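Peroxiredoxin (Clostridioides difficile, PDB 6TSB) is a bifunctional spore-coat protein that joins a probable peroxidase to a chitinase, the part present here being the family 18 glycoside hydrolase domain that cleaves chitin. Local coordinates at residues D208-Q222 and G257-T269. Sequence-based numbering, arbitrary orientation.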
loop_
_atom_site.group_PDB
_atom_site.type_symbol
_atom_site.label_atom_id
_atom_site.label_comp_id
_atom_site.label_asym_id
_atom_site.label_seq_id
_atom_site.Cartn_x
_atom_site.Cartn_y
_atom_site.Cartn_z
ATOM N N ASP A 208 -18.862 11.800 6.190
ATOM C CA ASP A 208 -18.905 13.270 6.406
ATOM C C ASP A 208 -18.608 13.638 7.864
ATOM O O ASP A 208 -18.954 14.765 8.245
ATOM C CB ASP A 208 -20.251 13.856 5.976
ATOM C CG ASP A 208 -20.366 14.085 4.481
ATOM O OD1 ASP A 208 -19.318 14.291 3.836
ATOM O OD2 ASP A 208 -21.509 14.058 3.974
ATOM N N PHE A 209 -17.934 12.789 8.645
ATOM C CA PHE A 209 -17.593 13.108 10.060
ATOM C C PHE A 209 -16.945 14.502 10.141
ATOM O O PHE A 209 -17.204 15.193 11.157
ATOM C CB PHE A 209 -16.742 12.001 10.703
ATOM C CG PHE A 209 -17.371 10.618 10.749
ATOM C CD1 PHE A 209 -18.733 10.426 10.559
ATOM C CD2 PHE A 209 -16.594 9.496 10.968
ATOM C CE1 PHE A 209 -19.292 9.157 10.612
ATOM C CE2 PHE A 209 -17.151 8.223 11.004
ATOM C CZ PHE A 209 -18.503 8.054 10.834
ATOM N N THR A 210 -16.194 14.947 9.118
ATOM C CA THR A 210 -15.428 16.236 9.143
ATOM C C THR A 210 -16.092 17.366 8.340
ATOM O O THR A 210 -15.461 18.432 8.229
ATOM C CB THR A 210 -14.005 16.062 8.605
ATOM O OG1 THR A 210 -14.100 15.435 7.326
ATOM C CG2 THR A 210 -13.132 15.262 9.543
ATOM N N ALA A 211 -17.312 17.167 7.841
ATOM C CA ALA A 211 -18.094 18.143 7.040
ATOM C C ALA A 211 -18.339 19.470 7.789
ATOM O O ALA A 211 -18.589 20.476 7.105
ATOM C CB ALA A 211 -19.398 17.511 6.622
ATOM N N GLY A 212 -18.287 19.501 9.122
ATOM C CA GLY A 212 -18.498 20.738 9.905
ATOM C C GLY A 212 -17.225 21.339 10.501
ATOM O O GLY A 212 -17.362 22.330 11.244
ATOM N N GLU A 213 -16.031 20.810 10.183
ATOM C CA GLU A 213 -14.732 21.206 10.809
ATOM C C GLU A 213 -13.815 21.894 9.785
ATOM O O GLU A 213 -13.805 21.447 8.619
ATOM C CB GLU A 213 -14.024 19.971 11.373
ATOM C CG GLU A 213 -14.872 19.151 12.334
ATOM C CD GLU A 213 -15.416 19.930 13.516
ATOM O OE1 GLU A 213 -14.664 20.751 14.078
ATOM O OE2 GLU A 213 -16.601 19.734 13.849
ATOM N N THR A 214 -13.062 22.923 10.214
ATOM C CA THR A 214 -11.910 23.535 9.474
ATOM C C THR A 214 -10.692 23.644 10.407
ATOM O O THR A 214 -10.852 23.383 11.618
ATOM C CB THR A 214 -12.264 24.893 8.849
ATOM O OG1 THR A 214 -13.450 25.411 9.456
ATOM C CG2 THR A 214 -12.464 24.804 7.352
ATOM N N GLY A 215 -9.521 23.999 9.861
ATOM C CA GLY A 215 -8.244 24.061 10.603
ATOM C C GLY A 215 -7.829 22.680 11.106
ATOM O O GLY A 215 -8.053 21.689 10.415
ATOM N N PRO A 216 -7.265 22.545 12.332
ATOM C CA PRO A 216 -6.658 21.281 12.759
ATOM C C PRO A 216 -7.672 20.132 12.675
ATOM O O PRO A 216 -7.395 19.181 11.985
ATOM C CB PRO A 216 -6.185 21.528 14.204
ATOM C CG PRO A 216 -6.976 22.747 14.660
ATOM C CD PRO A 216 -7.252 23.555 13.404
ATOM N N ASN A 217 -8.837 20.290 13.310
ATOM C CA ASN A 217 -9.869 19.222 13.444
ATOM C C ASN A 217 -10.542 18.930 12.088
ATOM O O ASN A 217 -11.312 17.954 12.014
ATOM C CB ASN A 217 -10.880 19.547 14.551
ATOM C CG ASN A 217 -10.642 18.751 15.819
ATOM O OD1 ASN A 217 -9.959 17.724 15.811
ATOM N ND2 ASN A 217 -11.227 19.206 16.915
ATOM N N GLY A 218 -10.253 19.718 11.049
ATOM C CA GLY A 218 -10.692 19.437 9.669
ATOM C C GLY A 218 -9.918 18.293 9.026
ATOM O O GLY A 218 -10.498 17.604 8.157
ATOM N N ARG A 219 -8.643 18.115 9.398
ATOM C CA ARG A 219 -7.693 17.183 8.723
ATOM C C ARG A 219 -7.723 15.825 9.434
ATOM O O ARG A 219 -6.650 15.310 9.803
ATOM C CB ARG A 219 -6.277 17.765 8.703
ATOM C CG ARG A 219 -6.085 18.937 7.751
ATOM C CD ARG A 219 -4.698 19.543 7.875
ATOM N NE ARG A 219 -4.641 20.503 8.976
ATOM C CZ ARG A 219 -4.170 21.746 8.899
ATOM N NH1 ARG A 219 -4.188 22.527 9.968
ATOM N NH2 ARG A 219 -3.667 22.202 7.765
ATOM N N LYS A 220 -8.917 15.267 9.615
ATOM C CA LYS A 220 -9.128 13.955 10.268
ATOM C C LYS A 220 -9.887 13.073 9.271
ATOM O O LYS A 220 -10.221 13.598 8.181
ATOM C CB LYS A 220 -9.898 14.143 11.578
ATOM C CG LYS A 220 -9.409 15.254 12.502
ATOM C CD LYS A 220 -8.003 15.065 13.039
ATOM C CE LYS A 220 -7.883 15.327 14.528
ATOM N NZ LYS A 220 -7.975 14.064 15.298
ATOM N N HIS A 221 -10.155 11.812 9.628
ATOM C CA HIS A 221 -10.988 10.872 8.832
ATOM C C HIS A 221 -12.461 11.288 8.868
ATOM O O HIS A 221 -12.948 11.749 9.943
ATOM C CB HIS A 221 -10.896 9.433 9.336
ATOM C CG HIS A 221 -9.502 8.943 9.459
ATOM N ND1 HIS A 221 -8.632 8.962 8.395
ATOM C CD2 HIS A 221 -8.834 8.413 10.507
ATOM C CE1 HIS A 221 -7.481 8.458 8.776
ATOM N NE2 HIS A 221 -7.582 8.105 10.069
ATOM N N GLN A 222 -13.126 11.094 7.724
ATOM C CA GLN A 222 -14.561 11.392 7.477
ATOM C C GLN A 222 -15.407 10.143 7.771
ATOM O O GLN A 222 -16.592 10.349 8.063
ATOM C CB GLN A 222 -14.774 11.891 6.040
ATOM C CG GLN A 222 -14.740 10.798 4.968
ATOM C CD GLN A 222 -15.673 11.080 3.806
ATOM O OE1 GLN A 222 -16.760 11.621 3.979
ATOM N NE2 GLN A 222 -15.280 10.692 2.602
ATOM N N GLY A 257 -23.269 2.774 5.178
ATOM C CA GLY A 257 -23.032 3.728 4.086
ATOM C C GLY A 257 -21.552 3.966 3.914
ATOM O O GLY A 257 -20.886 4.271 4.934
ATOM N N ILE A 258 -21.068 3.833 2.674
ATOM C CA ILE A 258 -19.654 4.105 2.282
ATOM C C ILE A 258 -19.635 5.290 1.322
ATOM O O ILE A 258 -20.348 5.281 0.317
ATOM C CB ILE A 258 -19.050 2.850 1.638
ATOM C CG1 ILE A 258 -19.261 1.630 2.542
ATOM C CG2 ILE A 258 -17.580 3.064 1.278
ATOM C CD1 ILE A 258 -18.972 0.324 1.868
ATOM N N PRO A 259 -18.765 6.295 1.553
ATOM C CA PRO A 259 -18.575 7.398 0.613
ATOM C C PRO A 259 -17.692 6.980 -0.571
ATOM O O PRO A 259 -16.678 6.342 -0.314
ATOM C CB PRO A 259 -17.824 8.446 1.443
ATOM C CG PRO A 259 -16.987 7.617 2.385
ATOM C CD PRO A 259 -17.849 6.398 2.695
ATOM N N PHE A 260 -18.102 7.316 -1.806
ATOM C CA PHE A 260 -17.326 7.107 -3.053
ATOM C C PHE A 260 -16.729 8.448 -3.436
ATOM O O PHE A 260 -16.538 8.730 -4.606
ATOM C CB PHE A 260 -18.202 6.528 -4.156
ATOM C CG PHE A 260 -18.480 5.056 -4.029
ATOM C CD1 PHE A 260 -18.077 4.328 -2.923
ATOM C CD2 PHE A 260 -19.184 4.394 -5.013
ATOM C CE1 PHE A 260 -18.353 2.965 -2.840
ATOM C CE2 PHE A 260 -19.454 3.036 -4.934
ATOM C CZ PHE A 260 -19.030 2.321 -3.845
ATOM N N TYR A 261 -16.481 9.267 -2.434
ATOM C CA TYR A 261 -15.762 10.549 -2.574
ATOM C C TYR A 261 -14.753 10.622 -1.436
ATOM O O TYR A 261 -14.875 9.809 -0.509
ATOM C CB TYR A 261 -16.702 11.753 -2.485
ATOM C CG TYR A 261 -17.508 11.856 -1.211
ATOM C CD1 TYR A 261 -18.666 11.122 -1.043
ATOM C CD2 TYR A 261 -17.131 12.717 -0.193
ATOM C CE1 TYR A 261 -19.413 11.206 0.121
ATOM C CE2 TYR A 261 -17.877 12.838 0.966
ATOM C CZ TYR A 261 -19.016 12.065 1.125
ATOM O OH TYR A 261 -19.771 12.141 2.254
ATOM N N GLY A 262 -13.816 11.561 -1.547
ATOM C CA GLY A 262 -12.855 11.961 -0.510
ATOM C C GLY A 262 -13.238 13.303 0.055
ATOM O O GLY A 262 -13.826 14.080 -0.693
ATOM N N ARG A 263 -12.939 13.549 1.333
ATOM C CA ARG A 263 -13.172 14.859 1.984
ATOM C C ARG A 263 -11.930 15.249 2.787
ATOM O O ARG A 263 -11.252 14.345 3.280
ATOM C CB ARG A 263 -14.413 14.806 2.877
ATOM C CG ARG A 263 -14.580 16.012 3.793
ATOM C CD ARG A 263 -15.825 15.991 4.672
ATOM N NE ARG A 263 -17.086 15.966 3.938
ATOM C CZ ARG A 263 -17.664 17.024 3.366
ATOM N NH1 ARG A 263 -17.101 18.222 3.425
ATOM N NH2 ARG A 263 -18.805 16.875 2.721
ATOM N N LEU A 264 -11.665 16.558 2.867
ATOM C CA LEU A 264 -10.724 17.220 3.805
ATOM C C LEU A 264 -11.468 18.412 4.426
ATOM O O LEU A 264 -11.583 19.474 3.769
ATOM C CB LEU A 264 -9.454 17.642 3.056
ATOM C CG LEU A 264 -8.343 18.267 3.905
ATOM C CD1 LEU A 264 -7.733 17.240 4.845
ATOM C CD2 LEU A 264 -7.262 18.893 3.024
ATOM N N GLY A 265 -12.031 18.203 5.618
ATOM C CA GLY A 265 -12.814 19.207 6.362
ATOM C C GLY A 265 -14.049 19.639 5.599
ATOM O O GLY A 265 -14.426 18.952 4.661
ATOM N N ALA A 266 -14.636 20.772 5.979
ATOM C CA ALA A 266 -15.880 21.317 5.386
ATOM C C ALA A 266 -15.625 21.769 3.942
ATOM O O ALA A 266 -16.582 21.811 3.166
ATOM C CB ALA A 266 -16.399 22.459 6.233
ATOM N N THR A 267 -14.375 22.079 3.602
ATOM C CA THR A 267 -14.009 22.926 2.438
ATOM C C THR A 267 -14.024 22.077 1.166
ATOM O O THR A 267 -14.760 22.437 0.244
ATOM C CB THR A 267 -12.664 23.619 2.695
ATOM O OG1 THR A 267 -12.776 24.226 3.986
ATOM C CG2 THR A 267 -12.294 24.654 1.653
ATOM N N ILE A 268 -13.254 20.990 1.124
ATOM C CA ILE A 268 -12.882 20.311 -0.151
ATOM C C ILE A 268 -13.459 18.884 -0.174
ATOM O O ILE A 268 -13.387 18.179 0.844
ATOM C CB ILE A 268 -11.350 20.376 -0.353
ATOM C CG1 ILE A 268 -10.630 19.108 0.101
ATOM C CG2 ILE A 268 -10.738 21.603 0.314
ATOM C CD1 ILE A 268 -10.649 17.987 -0.917
ATOM N N THR A 269 -14.038 18.481 -1.303
ATOM C CA THR A 269 -14.451 17.088 -1.594
ATOM C C THR A 269 -13.987 16.731 -3.003
ATOM O O THR A 269 -13.853 17.633 -3.842
ATOM C CB THR A 269 -15.967 16.870 -1.473
ATOM O OG1 THR A 269 -16.648 17.537 -2.537
ATOM C CG2 THR A 269 -16.531 17.344 -0.154
HETATM O O HOH W 1 -11.705 15.274 6.075
#
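Arg263 packs one face of its guanidinium against the methyl of Ala211, whose CB sits 3.7 Å from CZ and over the centre of that face, while Thr269 CG2 covers the opposite face nearer the rim. Carbon covers both faces, and the polar partners meet the group at its edge. NE and NH2 approach Asp208 side-on and converge on a single oxygen, OD1, at 2.8 Å from NE; the carboxylate and guanidinium planes stand 68° apart, so this is not the coplanar two-oxygen salt bridge. NH1 turns back to Gly265 O along a nearly straight bond of 3.0 Å. The chain runs extended through chi1 and chi2 and then bends at chi3 (-61°), which brings the guanidinium between Asp208 and Gly265 O. A third donor, Tyr261 OH, reaches the same Asp208 OD1 at 2.7 Å, above the carboxylate plane, and the three bonds fix the position of that oxygen. Gln222 steadies the cluster: its OE1 accepts the backbone N of Asp208 at 3.1 Å, and its amide lies alongside the ring of Pro259.

Farther along, backbone takes over. Ala266 N donates to Glu213 O at 2.8 Å, and a water links Thr210 OG1 to Gly265 N. Gly265, at positive phi, brings its CA against Glu213 O. The second subunit borders the site, with its Ser307 bonded to the backbone of Gln222. The arrangement fastens the long loop following strand 201-204 onto the hairpin formed by the end of strand 254-264 and strand 268-271. The side chain of Asp208 lies about 3 Å from a bound PEG, consistent with a place in the substrate cleft at the C-terminal ends of the strands of a family 18 TIM barrel.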